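Local coordinates for CG8862 (Drosophila melanogaster, PDB 3ISM), which probably cleaves DNA and RNA as a magnesium-dependent, non-specific mitochondrial endonuclease of the His-Me finger clan, at residues B[20-32]-B[234-246]. Numbering follows the deposited sequence.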
loop_
_atom_site.group_PDB
_atom_site.type_symbol
_atom_site.label_atom_id
_atom_site.label_comp_id
_atom_site.label_asym_id
_atom_site.label_seq_id
_atom_site.Cartn_x
_atom_site.Cartn_y
_atom_site.Cartn_z
ATOM N N GLY B 20 -14.763 10.529 -21.028
ATOM C CA GLY B 20 -15.194 9.319 -21.718
ATOM C C GLY B 20 -14.323 8.946 -22.905
ATOM O O GLY B 20 -14.180 7.766 -23.222
ATOM N N GLN B 21 -13.750 9.944 -23.574
ATOM C CA GLN B 21 -12.737 9.697 -24.605
ATOM C C GLN B 21 -11.447 9.115 -24.010
ATOM O O GLN B 21 -10.955 8.073 -24.465
ATOM C CB GLN B 21 -12.431 10.973 -25.382
ATOM C CG GLN B 21 -13.453 11.317 -26.464
ATOM C CD GLN B 21 -13.308 12.746 -26.951
ATOM O OE1 GLN B 21 -12.348 13.439 -26.601
ATOM N NE2 GLN B 21 -14.268 13.203 -27.753
ATOM N N ILE B 22 -10.911 9.781 -22.988
ATOM C CA ILE B 22 -9.683 9.332 -22.330
ATOM C C ILE B 22 -9.869 7.925 -21.748
ATOM O O ILE B 22 -9.023 7.052 -21.971
ATOM C CB ILE B 22 -9.196 10.335 -21.239
ATOM C CG1 ILE B 22 -8.719 11.635 -21.889
ATOM C CG2 ILE B 22 -8.073 9.740 -20.397
ATOM C CD1 ILE B 22 -8.712 12.828 -20.940
ATOM N N MET B 23 -10.996 7.704 -21.063
ATOM C CA MET B 23 -11.271 6.435 -20.378
ATOM C C MET B 23 -12.078 5.453 -21.221
ATOM O O MET B 23 -12.845 4.651 -20.686
ATOM C CB MET B 23 -11.998 6.677 -19.048
ATOM C CG MET B 23 -11.318 7.682 -18.115
ATOM S SD MET B 23 -9.569 7.336 -17.769
ATOM C CE MET B 23 -9.669 5.768 -16.912
ATOM N N LYS B 24 -11.896 5.524 -22.533
ATOM C CA LYS B 24 -12.521 4.628 -23.508
ATOM C C LYS B 24 -12.452 3.131 -23.152
ATOM O O LYS B 24 -13.428 2.393 -23.317
ATOM C CB LYS B 24 -11.845 4.846 -24.862
ATOM C CG LYS B 24 -12.344 3.950 -25.979
ATOM C CD LYS B 24 -11.750 4.389 -27.299
ATOM C CE LYS B 24 -12.083 3.438 -28.403
ATOM N NZ LYS B 24 -11.653 4.014 -29.708
ATOM N N TYR B 25 -11.289 2.695 -22.683
ATOM C CA TYR B 25 -11.047 1.275 -22.450
ATOM C C TYR B 25 -11.232 0.835 -20.995
ATOM O O TYR B 25 -10.878 -0.283 -20.632
ATOM C CB TYR B 25 -9.667 0.888 -22.985
ATOM C CG TYR B 25 -9.597 0.958 -24.500
ATOM C CD1 TYR B 25 -8.754 1.865 -25.143
ATOM C CD2 TYR B 25 -10.404 0.140 -25.291
ATOM C CE1 TYR B 25 -8.703 1.945 -26.533
ATOM C CE2 TYR B 25 -10.348 0.197 -26.693
ATOM C CZ TYR B 25 -9.492 1.105 -27.301
ATOM O OH TYR B 25 -9.434 1.176 -28.670
ATOM N N GLY B 26 -11.794 1.712 -20.170
ATOM C CA GLY B 26 -12.129 1.348 -18.795
ATOM C C GLY B 26 -11.272 2.054 -17.775
ATOM O O GLY B 26 -10.267 2.680 -18.122
ATOM N N PHE B 27 -11.677 1.945 -16.514
ATOM C CA PHE B 27 -10.947 2.506 -15.387
ATOM C C PHE B 27 -10.079 1.454 -14.702
ATOM O O PHE B 27 -10.601 0.438 -14.266
ATOM C CB PHE B 27 -11.945 3.063 -14.349
ATOM C CG PHE B 27 -12.613 4.350 -14.768
ATOM C CD1 PHE B 27 -12.328 5.535 -14.101
ATOM C CD2 PHE B 27 -13.532 4.372 -15.813
ATOM C CE1 PHE B 27 -12.943 6.738 -14.471
ATOM C CE2 PHE B 27 -14.154 5.571 -16.202
ATOM C CZ PHE B 27 -13.851 6.760 -15.520
ATOM N N PRO B 28 -8.761 1.704 -14.568
ATOM C CA PRO B 28 -7.921 0.770 -13.783
ATOM C C PRO B 28 -8.399 0.541 -12.336
ATOM O O PRO B 28 -8.257 -0.571 -11.799
ATOM C CB PRO B 28 -6.538 1.445 -13.791
ATOM C CG PRO B 28 -6.554 2.272 -15.065
ATOM C CD PRO B 28 -7.963 2.823 -15.102
ATOM N N GLY B 29 -8.966 1.574 -11.725
ATOM C CA GLY B 29 -9.464 1.486 -10.354
ATOM C C GLY B 29 -10.322 2.700 -10.088
ATOM O O GLY B 29 -10.433 3.582 -10.946
ATOM N N LEU B 30 -10.946 2.757 -8.914
ATOM C CA LEU B 30 -11.877 3.846 -8.636
ATOM C C LEU B 30 -11.572 4.593 -7.332
ATOM O O LEU B 30 -12.466 5.174 -6.717
ATOM C CB LEU B 30 -13.340 3.360 -8.697
ATOM C CG LEU B 30 -13.832 2.639 -9.969
ATOM C CD1 LEU B 30 -15.120 1.858 -9.684
ATOM C CD2 LEU B 30 -14.034 3.597 -11.157
ATOM N N ASP B 31 -10.306 4.596 -6.926
ATOM C CA ASP B 31 -9.918 5.309 -5.725
ATOM C C ASP B 31 -9.692 6.789 -6.044
ATOM O O ASP B 31 -8.782 7.145 -6.791
ATOM C CB ASP B 31 -8.671 4.675 -5.090
ATOM C CG ASP B 31 -8.480 5.072 -3.622
ATOM O OD1 ASP B 31 -9.379 5.724 -3.063
ATOM O OD2 ASP B 31 -7.444 4.710 -3.012
ATOM N N HIS B 32 -10.556 7.639 -5.501
ATOM C CA HIS B 32 -10.318 9.079 -5.474
ATOM C C HIS B 32 -9.961 9.589 -6.881
ATOM O O HIS B 32 -8.891 10.187 -7.097
ATOM C CB HIS B 32 -9.194 9.367 -4.469
ATOM C CG HIS B 32 -9.334 10.668 -3.754
ATOM N ND1 HIS B 32 -10.253 10.866 -2.741
ATOM C CD2 HIS B 32 -8.669 11.837 -3.897
ATOM C CE1 HIS B 32 -10.156 12.109 -2.306
ATOM N NE2 HIS B 32 -9.187 12.712 -2.975
ATOM N N SER B 234 1.137 -6.840 -9.902
ATOM C CA SER B 234 1.893 -5.980 -8.970
ATOM C C SER B 234 1.155 -4.714 -8.562
ATOM O O SER B 234 1.309 -4.241 -7.428
ATOM C CB SER B 234 3.233 -5.592 -9.575
ATOM O OG SER B 234 4.076 -6.723 -9.661
ATOM N N ALA B 235 0.375 -4.132 -9.472
ATOM C CA ALA B 235 -0.256 -2.828 -9.160
ATOM C C ALA B 235 -1.564 -2.940 -8.411
ATOM O O ALA B 235 -2.017 -1.963 -7.806
ATOM C CB ALA B 235 -0.485 -1.997 -10.443
ATOM N N GLY B 236 -2.211 -4.100 -8.486
ATOM C CA GLY B 236 -3.559 -4.216 -7.941
ATOM C C GLY B 236 -4.539 -3.456 -8.816
ATOM O O GLY B 236 -5.484 -2.871 -8.324
ATOM N N LEU B 237 -4.298 -3.455 -10.122
ATOM C CA LEU B 237 -5.149 -2.724 -11.078
ATOM C C LEU B 237 -5.332 -3.564 -12.316
ATOM O O LEU B 237 -4.479 -4.379 -12.623
ATOM C CB LEU B 237 -4.483 -1.406 -11.509
ATOM C CG LEU B 237 -4.242 -0.338 -10.431
ATOM C CD1 LEU B 237 -3.377 0.825 -10.948
ATOM C CD2 LEU B 237 -5.575 0.168 -9.874
ATOM N N LEU B 238 -6.422 -3.346 -13.047
ATOM C CA LEU B 238 -6.584 -3.962 -14.367
ATOM C C LEU B 238 -6.620 -2.887 -15.449
ATOM O O LEU B 238 -7.447 -1.967 -15.407
ATOM C CB LEU B 238 -7.836 -4.847 -14.429
ATOM C CG LEU B 238 -7.907 -6.057 -13.481
ATOM C CD1 LEU B 238 -9.356 -6.539 -13.385
ATOM C CD2 LEU B 238 -6.980 -7.211 -13.902
ATOM N N PHE B 239 -5.727 -3.016 -16.425
ATOM C CA PHE B 239 -5.594 -2.018 -17.496
ATOM C C PHE B 239 -6.337 -2.458 -18.739
ATOM O O PHE B 239 -6.360 -3.657 -19.081
ATOM C CB PHE B 239 -4.111 -1.735 -17.815
ATOM C CG PHE B 239 -3.280 -1.445 -16.600
ATOM C CD1 PHE B 239 -3.399 -0.229 -15.925
ATOM C CD2 PHE B 239 -2.391 -2.392 -16.115
ATOM C CE1 PHE B 239 -2.637 0.035 -14.781
ATOM C CE2 PHE B 239 -1.633 -2.148 -14.971
ATOM C CZ PHE B 239 -1.746 -0.916 -14.310
ATOM N N PHE B 240 -6.976 -1.488 -19.399
ATOM C CA PHE B 240 -7.678 -1.739 -20.647
ATOM C C PHE B 240 -8.634 -2.933 -20.507
ATOM O O PHE B 240 -8.702 -3.814 -21.377
ATOM C CB PHE B 240 -6.656 -1.911 -21.790
ATOM C CG PHE B 240 -5.765 -0.696 -21.984
ATOM C CD1 PHE B 240 -6.189 0.379 -22.768
ATOM C CD2 PHE B 240 -4.530 -0.609 -21.353
ATOM C CE1 PHE B 240 -5.393 1.499 -22.927
ATOM C CE2 PHE B 240 -3.728 0.512 -21.512
ATOM C CZ PHE B 240 -4.157 1.568 -22.297
ATOM N N ASP B 241 -9.379 -2.934 -19.397
ATOM C CA ASP B 241 -10.340 -3.997 -19.073
ATOM C C ASP B 241 -11.433 -4.216 -20.123
ATOM O O ASP B 241 -11.995 -5.307 -20.194
ATOM C CB ASP B 241 -10.937 -3.816 -17.648
ATOM C CG ASP B 241 -11.847 -2.576 -17.510
ATOM O OD1 ASP B 241 -12.649 -2.294 -18.427
ATOM O OD2 ASP B 241 -11.771 -1.882 -16.459
ATOM N N GLN B 242 -11.718 -3.198 -20.942
ATOM C CA GLN B 242 -12.678 -3.340 -22.051
ATOM C C GLN B 242 -12.118 -4.116 -23.252
ATOM O O GLN B 242 -12.872 -4.555 -24.109
ATOM C CB GLN B 242 -13.214 -1.973 -22.519
ATOM C CG GLN B 242 -13.978 -1.174 -21.450
ATOM C CD GLN B 242 -15.210 -1.900 -20.948
ATOM O OE1 GLN B 242 -16.190 -2.057 -21.679
ATOM N NE2 GLN B 242 -15.163 -2.354 -19.701
ATOM N N ILE B 243 -10.799 -4.284 -23.310
ATOM C CA ILE B 243 -10.163 -5.097 -24.352
ATOM C C ILE B 243 -9.875 -6.519 -23.859
ATOM O O ILE B 243 -9.167 -6.704 -22.874
ATOM C CB ILE B 243 -8.825 -4.474 -24.816
ATOM C CG1 ILE B 243 -9.015 -2.994 -25.159
ATOM C CG2 ILE B 243 -8.237 -5.252 -26.010
ATOM C CD1 ILE B 243 -7.723 -2.251 -25.498
ATOM N N ASN B 244 -10.437 -7.512 -24.540
ATOM C CA ASN B 244 -10.021 -8.911 -24.374
ATOM C C ASN B 244 -8.610 -9.043 -24.978
ATOM O O ASN B 244 -8.389 -8.675 -26.129
ATOM C CB ASN B 244 -11.041 -9.823 -25.083
ATOM C CG ASN B 244 -10.656 -11.305 -25.076
ATOM O OD1 ASN B 244 -9.796 -11.760 -24.318
ATOM N ND2 ASN B 244 -11.326 -12.070 -25.928
ATOM N N ARG B 245 -7.665 -9.565 -24.197
ATOM C CA ARG B 245 -6.260 -9.664 -24.628
ATOM C C ARG B 245 -6.078 -10.593 -25.831
ATOM O O ARG B 245 -5.059 -10.524 -26.530
ATOM C CB ARG B 245 -5.359 -10.128 -23.473
ATOM C CG ARG B 245 -5.326 -9.199 -22.268
ATOM C CD ARG B 245 -4.118 -8.262 -22.257
ATOM N NE ARG B 245 -4.421 -7.078 -21.460
ATOM C CZ ARG B 245 -4.094 -6.905 -20.183
ATOM N NH1 ARG B 245 -3.400 -7.828 -19.525
ATOM N NH2 ARG B 245 -4.440 -5.782 -19.572
ATOM N N LYS B 246 -7.071 -11.450 -26.068
ATOM C CA LYS B 246 -7.075 -12.334 -27.224
ATOM C C LYS B 246 -7.411 -11.582 -28.506
ATOM O O LYS B 246 -7.281 -12.130 -29.601
ATOM C CB LYS B 246 -8.056 -13.492 -27.018
ATOM C CG LYS B 246 -7.634 -14.461 -25.921
ATOM C CD LYS B 246 -8.441 -15.754 -25.995
ATOM C CE LYS B 246 -7.906 -16.804 -25.027
ATOM N NZ LYS B 246 -8.027 -16.354 -23.611
HETATM O O HOH W 1 -7.802 0.954 -18.095
#
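Tyr25 and Gln242 make the one direct hydrogen bond between residues 20-32 and 234-246: Gln242 N donates to Tyr25 O at 3.0 Å, with an N-H...O angle of 163°. The bond is straight at the hydrogen, yet its donor stands 38° out of the carbonyl plane and so misses the lone-pair directions. It joins two type I turns, Met23 to Gly26 and Phe240 to Ile243. A water adds a second polar link: it donates a hydrogen bond to Gly26 O and accepts one from Phe240 N, 2.9 Å from the water oxygen.

Apolar contact centres on the Tyr25 ring. Ile243 CD1 lies 3.8 Å from the centroid of that ring and close to its normal, a CH-pi contact; with CG1 anti to its own carbonyl carbon, Ile243 sends this branch over the face, while Lys24 CG covers the opposite face. Tyr25 CB packs 3.5 Å from Phe240 CD1, but the two rings are neither stacked nor edge-to-face, their planes meeting at 53°. Beyond the contact, Glu197 OE2 hydrogen-bonds Tyr25 OH and forms a salt bridge with Lys24 NZ, giving both polar ends a partner.

Around Pro28 the backbone supplies the closest approach: Pro28 CA makes a nearly straight CA-H...O contact with Leu238 O (3.2 Å). Leu237 CD2 rests 3.4 Å from Pro28 O, an oxygen hydrogen-bonded to Arg45 of the second subunit, and Phe239 CD1 meets Pro28 CG at 4.1 Å.

Beneath both segments, Phe239 and Phe240 pack on strand 189-197, and Pro28 and Leu237 share Trp52 of strand 49-57. This is loop-on-loop packing over the large mixed sheet of the DNA/RNA non-specific endonuclease fold, joining the connections after helices 16-22 and 228-235 beside the dimer interface, away from the predicted catalytic histidine and the magnesium site.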